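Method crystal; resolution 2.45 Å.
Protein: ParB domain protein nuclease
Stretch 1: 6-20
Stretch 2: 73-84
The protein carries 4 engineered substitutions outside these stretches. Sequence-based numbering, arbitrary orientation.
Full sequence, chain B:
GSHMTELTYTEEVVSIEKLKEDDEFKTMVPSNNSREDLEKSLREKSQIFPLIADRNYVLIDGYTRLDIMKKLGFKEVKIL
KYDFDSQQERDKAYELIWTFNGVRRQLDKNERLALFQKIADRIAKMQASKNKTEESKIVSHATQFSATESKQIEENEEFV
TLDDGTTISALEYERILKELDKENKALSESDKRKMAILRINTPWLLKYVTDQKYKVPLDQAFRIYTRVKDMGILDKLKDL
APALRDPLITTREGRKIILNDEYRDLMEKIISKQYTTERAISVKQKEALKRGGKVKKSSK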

# COMPACT_ATOMS: atom_id res chain seq x y z
N GLU B 6 1.77 20.69 -10.96
CA GLU B 6 2.44 20.87 -9.68
C GLU B 6 1.43 21.14 -8.57
O GLU B 6 0.42 21.81 -8.79
N LEU B 7 1.70 20.62 -7.38
CA LEU B 7 0.81 20.80 -6.25
C LEU B 7 1.13 22.09 -5.51
O LEU B 7 2.29 22.35 -5.17
N THR B 8 0.11 22.90 -5.28
CA THR B 8 0.25 24.15 -4.55
C THR B 8 -0.64 24.15 -3.31
O THR B 8 -1.70 23.52 -3.29
N TYR B 9 -0.20 24.85 -2.27
CA TYR B 9 -0.99 24.94 -1.06
C TYR B 9 -0.67 26.20 -0.27
O TYR B 9 0.34 26.86 -0.51
N THR B 10 -1.54 26.52 0.68
CA THR B 10 -1.31 27.65 1.56
C THR B 10 -1.48 27.19 3.00
O THR B 10 -2.19 26.21 3.28
N GLU B 11 -0.81 27.88 3.92
CA GLU B 11 -0.86 27.52 5.32
C GLU B 11 -1.91 28.36 6.02
O GLU B 11 -1.88 29.59 5.94
N GLU B 12 -2.85 27.70 6.70
CA GLU B 12 -3.89 28.43 7.42
C GLU B 12 -4.39 27.69 8.65
O GLU B 12 -4.20 26.49 8.79
N VAL B 13 -5.02 28.45 9.55
CA VAL B 13 -5.60 27.88 10.76
C VAL B 13 -7.12 27.95 10.66
O VAL B 13 -7.68 28.96 10.25
N VAL B 14 -7.77 26.86 11.05
CA VAL B 14 -9.21 26.76 10.94
C VAL B 14 -9.79 26.12 12.19
O VAL B 14 -9.07 25.46 12.95
N SER B 15 -11.09 26.32 12.41
CA SER B 15 -11.78 25.66 13.51
C SER B 15 -11.65 24.15 13.33
O SER B 15 -11.75 23.64 12.21
N ILE B 16 -11.43 23.45 14.43
CA ILE B 16 -11.14 22.02 14.37
C ILE B 16 -12.28 21.23 13.73
O ILE B 16 -12.07 20.17 13.15
N GLU B 17 -13.49 21.78 13.80
CA GLU B 17 -14.67 21.10 13.27
C GLU B 17 -14.93 21.45 11.81
O GLU B 17 -15.85 20.91 11.19
N LYS B 18 -14.13 22.35 11.26
CA LYS B 18 -14.29 22.76 9.87
C LYS B 18 -13.81 21.67 8.91
O LYS B 18 -14.20 21.64 7.74
N LEU B 19 -12.96 20.78 9.41
CA LEU B 19 -12.38 19.70 8.59
C LEU B 19 -13.37 18.56 8.33
O LEU B 19 -13.91 17.97 9.27
N LYS B 20 -13.58 18.26 7.06
CA LYS B 20 -14.49 17.19 6.66
C LYS B 20 -13.69 15.94 6.34
O LYS B 20 -12.63 16.01 5.71
N GLY B 73 -9.17 18.54 23.45
CA GLY B 73 -9.78 19.85 23.62
C GLY B 73 -9.44 20.87 22.55
O GLY B 73 -10.08 21.93 22.49
N PHE B 74 -8.45 20.57 21.72
CA PHE B 74 -8.06 21.50 20.66
C PHE B 74 -9.28 22.10 19.97
O PHE B 74 -10.25 21.40 19.68
N LYS B 75 -9.23 23.41 19.72
CA LYS B 75 -10.36 24.11 19.13
C LYS B 75 -10.09 24.51 17.68
O LYS B 75 -11.01 24.80 16.92
N GLU B 76 -8.81 24.52 17.31
CA GLU B 76 -8.44 24.88 15.95
C GLU B 76 -7.13 24.22 15.54
O GLU B 76 -6.24 24.00 16.37
N VAL B 77 -7.01 23.90 14.27
CA VAL B 77 -5.87 23.13 13.79
C VAL B 77 -5.21 23.77 12.58
O VAL B 77 -5.88 24.23 11.65
N LYS B 78 -3.88 23.82 12.61
CA LYS B 78 -3.09 24.31 11.50
C LYS B 78 -3.14 23.29 10.38
O LYS B 78 -2.97 22.09 10.61
N ILE B 79 -3.39 23.75 9.15
CA ILE B 79 -3.44 22.85 8.01
C ILE B 79 -2.69 23.38 6.79
O ILE B 79 -2.33 24.56 6.72
N LEU B 80 -2.44 22.48 5.84
CA LEU B 80 -2.00 22.88 4.52
C LEU B 80 -3.16 22.65 3.56
O LEU B 80 -3.47 21.51 3.20
N LYS B 81 -3.81 23.74 3.16
CA LYS B 81 -4.90 23.66 2.20
C LYS B 81 -4.35 23.70 0.78
O LYS B 81 -3.83 24.72 0.32
N TYR B 82 -4.44 22.56 0.10
CA TYR B 82 -3.99 22.45 -1.27
C TYR B 82 -5.07 22.91 -2.23
O TYR B 82 -6.26 22.78 -1.95
N ASP B 83 -4.65 23.46 -3.36
CA ASP B 83 -5.58 24.06 -4.30
C ASP B 83 -6.10 23.07 -5.33
O ASP B 83 -5.91 23.24 -6.53
N PHE B 84 -6.75 22.02 -4.85
CA PHE B 84 -7.36 21.06 -5.75
C PHE B 84 -8.53 20.38 -5.05
O PHE B 84 -8.59 20.34 -3.82

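Strands 76-82 and 9-15 pair antiparallel. From Y9/Y82 to V14/V77, paired side chains share a face, and successive pairs alternate between faces. F74 (m) offers its CB to I16 CD1 at 3.9 Å, while its ring leads away. The K75 side chain points away. E76 (p) runs beside V13, with OE2 3.4 Å from V13 CG1.

V77 (p) is buried on the face shared with V14, E12, I79, T10 and K81. Its CG1 lies 3.5 Å from L19 CD2 and 4.2 Å from I16 CG1. K78 (m) is on the other face, where its NZ forms a long salt bridge with E11 OE2 at 3.9 Å. I79 (p, t) extends the apolar cluster: CD1 meets V14 CG2 at 4.0 Å, and CG2 meets L19 CD2 at 3.8 Å. L80 (m, t) places CD1 over a face of the Y9 ring, 4.0 Å from its centroid. K81 (t, t, p, t) reaches E12, whose chi1 is p; NZ and OE2 form a salt bridge at 3.1 Å, its hydrogen bond weak.

Y82 (m) is buried. Y9 (p) sets its CB over the Y82 ring, 3.5 Å from the centroid, and the two rings meet obliquely. L7 CB approaches the ring edge at Y82 CE2, 4.1 Å away. D83 (t) brings CB within 3.5 Å of T8 CG2.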

# COMPACT_ATOMS: atom_id res chain seq x y z
CB GLU B 6 3.43 22.03 -9.75
CG GLU B 6 4.64 21.75 -10.62
CD GLU B 6 5.39 23.01 -10.98
OE1 GLU B 6 6.64 22.97 -10.96
OE2 GLU B 6 4.73 24.03 -11.27
CB LEU B 7 0.89 19.61 -5.29
CG LEU B 7 0.45 18.26 -5.85
CD1 LEU B 7 0.40 17.22 -4.75
CD2 LEU B 7 -0.91 18.39 -6.53
CB THR B 8 -0.17 25.35 -5.40
OG1 THR B 8 -0.10 26.55 -4.61
CG2 THR B 8 -1.59 25.17 -5.90
CB TYR B 9 -0.77 23.71 -0.18
CG TYR B 9 0.62 23.60 0.39
CD1 TYR B 9 0.97 24.27 1.56
CD2 TYR B 9 1.59 22.83 -0.24
CE1 TYR B 9 2.25 24.18 2.08
CE2 TYR B 9 2.87 22.73 0.28
CZ TYR B 9 3.19 23.41 1.44
OH TYR B 9 4.46 23.31 1.96
CB THR B 10 -2.27 28.81 1.23
OG1 THR B 10 -3.62 28.33 1.23
CG2 THR B 10 -1.95 29.38 -0.14
CB GLU B 11 0.52 27.73 5.97
CG GLU B 11 0.88 26.71 7.04
CD GLU B 11 0.20 26.97 8.37
OE1 GLU B 11 -0.39 28.06 8.54
OE2 GLU B 11 0.25 26.09 9.25
CB GLU B 12 -5.06 28.78 6.49
CG GLU B 12 -5.73 27.59 5.83
CD GLU B 12 -6.92 28.00 4.98
OE1 GLU B 12 -8.05 28.02 5.51
OE2 GLU B 12 -6.73 28.31 3.78
CB VAL B 13 -5.15 28.64 12.01
CG1 VAL B 13 -5.77 28.01 13.25
CG2 VAL B 13 -3.64 28.63 12.11
CB VAL B 14 -9.62 25.93 9.72
CG1 VAL B 14 -9.19 26.62 8.44
CG2 VAL B 14 -9.01 24.54 9.80
CB SER B 15 -13.26 26.07 13.56
OG SER B 15 -13.99 25.51 12.48
CB ILE B 16 -10.81 21.46 15.77
CG1 ILE B 16 -10.24 20.05 15.66
CG2 ILE B 16 -12.05 21.49 16.67
CD1 ILE B 16 -9.64 19.54 16.94
CB GLU B 17 -15.89 21.42 14.13
CG GLU B 17 -15.72 21.08 15.60
CD GLU B 17 -15.49 19.60 15.83
OE1 GLU B 17 -16.17 18.78 15.17
OE2 GLU B 17 -14.63 19.24 16.66
CB LYS B 18 -13.57 24.08 9.61
CG LYS B 18 -13.88 24.71 8.26
CD LYS B 18 -13.19 26.06 8.12
CE LYS B 18 -13.41 26.67 6.74
NZ LYS B 18 -12.74 27.99 6.61
CB LEU B 19 -11.11 19.16 9.24
CG LEU B 19 -9.78 19.69 8.69
CD1 LEU B 19 -9.99 20.89 7.77
CD2 LEU B 19 -8.82 20.03 9.84
CB LYS B 20 -15.32 17.62 5.46
CG LYS B 20 -16.15 18.87 5.72
CD LYS B 20 -16.42 19.64 4.44
CE LYS B 20 -16.97 21.03 4.75
NZ LYS B 20 -16.98 21.92 3.56
CB PHE B 74 -7.15 20.80 19.64
CG PHE B 74 -5.78 20.49 20.16
CD1 PHE B 74 -5.59 19.51 21.12
CD2 PHE B 74 -4.67 21.18 19.70
CE1 PHE B 74 -4.33 19.22 21.60
CE2 PHE B 74 -3.41 20.90 20.17
CZ PHE B 74 -3.24 19.92 21.13
CB LYS B 75 -10.73 25.35 19.95
CG LYS B 75 -11.19 25.03 21.37
CD LYS B 75 -12.38 24.08 21.37
CE LYS B 75 -12.74 23.64 22.77
NZ LYS B 75 -13.89 22.68 22.78
CB GLU B 76 -8.36 26.41 15.78
CG GLU B 76 -7.26 27.10 16.56
CD GLU B 76 -7.28 28.61 16.38
OE1 GLU B 76 -8.38 29.18 16.19
OE2 GLU B 76 -6.19 29.23 16.41
CB VAL B 77 -6.27 21.66 13.50
CG1 VAL B 77 -7.60 21.60 12.78
CG2 VAL B 77 -5.18 20.94 12.72
CB LYS B 78 -1.64 24.53 11.95
CG LYS B 78 -1.49 25.46 13.14
CD LYS B 78 -0.38 25.02 14.10
CE LYS B 78 1.01 25.15 13.50
NZ LYS B 78 1.27 24.14 12.43
CB ILE B 79 -4.90 22.53 7.59
CG1 ILE B 79 -5.59 23.78 7.03
CG2 ILE B 79 -5.68 21.96 8.76
CD1 ILE B 79 -6.97 23.51 6.46
CB LEU B 80 -0.77 22.07 4.09
CG LEU B 80 0.47 22.20 4.97
CD1 LEU B 80 1.66 21.47 4.34
CD2 LEU B 80 0.81 23.65 5.22
CB LYS B 81 -5.90 24.80 2.40
CG LYS B 81 -7.18 24.64 1.61
CD LYS B 81 -8.15 25.79 1.84
CE LYS B 81 -7.66 27.06 1.17
NZ LYS B 81 -8.62 28.18 1.38
CB TYR B 82 -3.60 21.00 -1.58
CG TYR B 82 -2.26 20.62 -1.01
CD1 TYR B 82 -2.10 20.42 0.36
CD2 TYR B 82 -1.16 20.47 -1.83
CE1 TYR B 82 -0.87 20.07 0.88
CE2 TYR B 82 0.08 20.12 -1.32
CZ TYR B 82 0.21 19.93 0.04
OH TYR B 82 1.44 19.59 0.55
CB ASP B 83 -4.93 25.25 -5.01
CG ASP B 83 -5.89 25.97 -5.91
OD1 ASP B 83 -7.08 26.07 -5.55
OD2 ASP B 83 -5.47 26.43 -6.99
CB PHE B 84 -6.35 20.02 -6.23
CG PHE B 84 -6.02 18.96 -5.21
CD1 PHE B 84 -5.01 19.16 -4.29
CD2 PHE B 84 -6.73 17.77 -5.19
CE1 PHE B 84 -4.71 18.19 -3.36
CE2 PHE B 84 -6.43 16.80 -4.26
CZ PHE B 84 -5.42 17.01 -3.34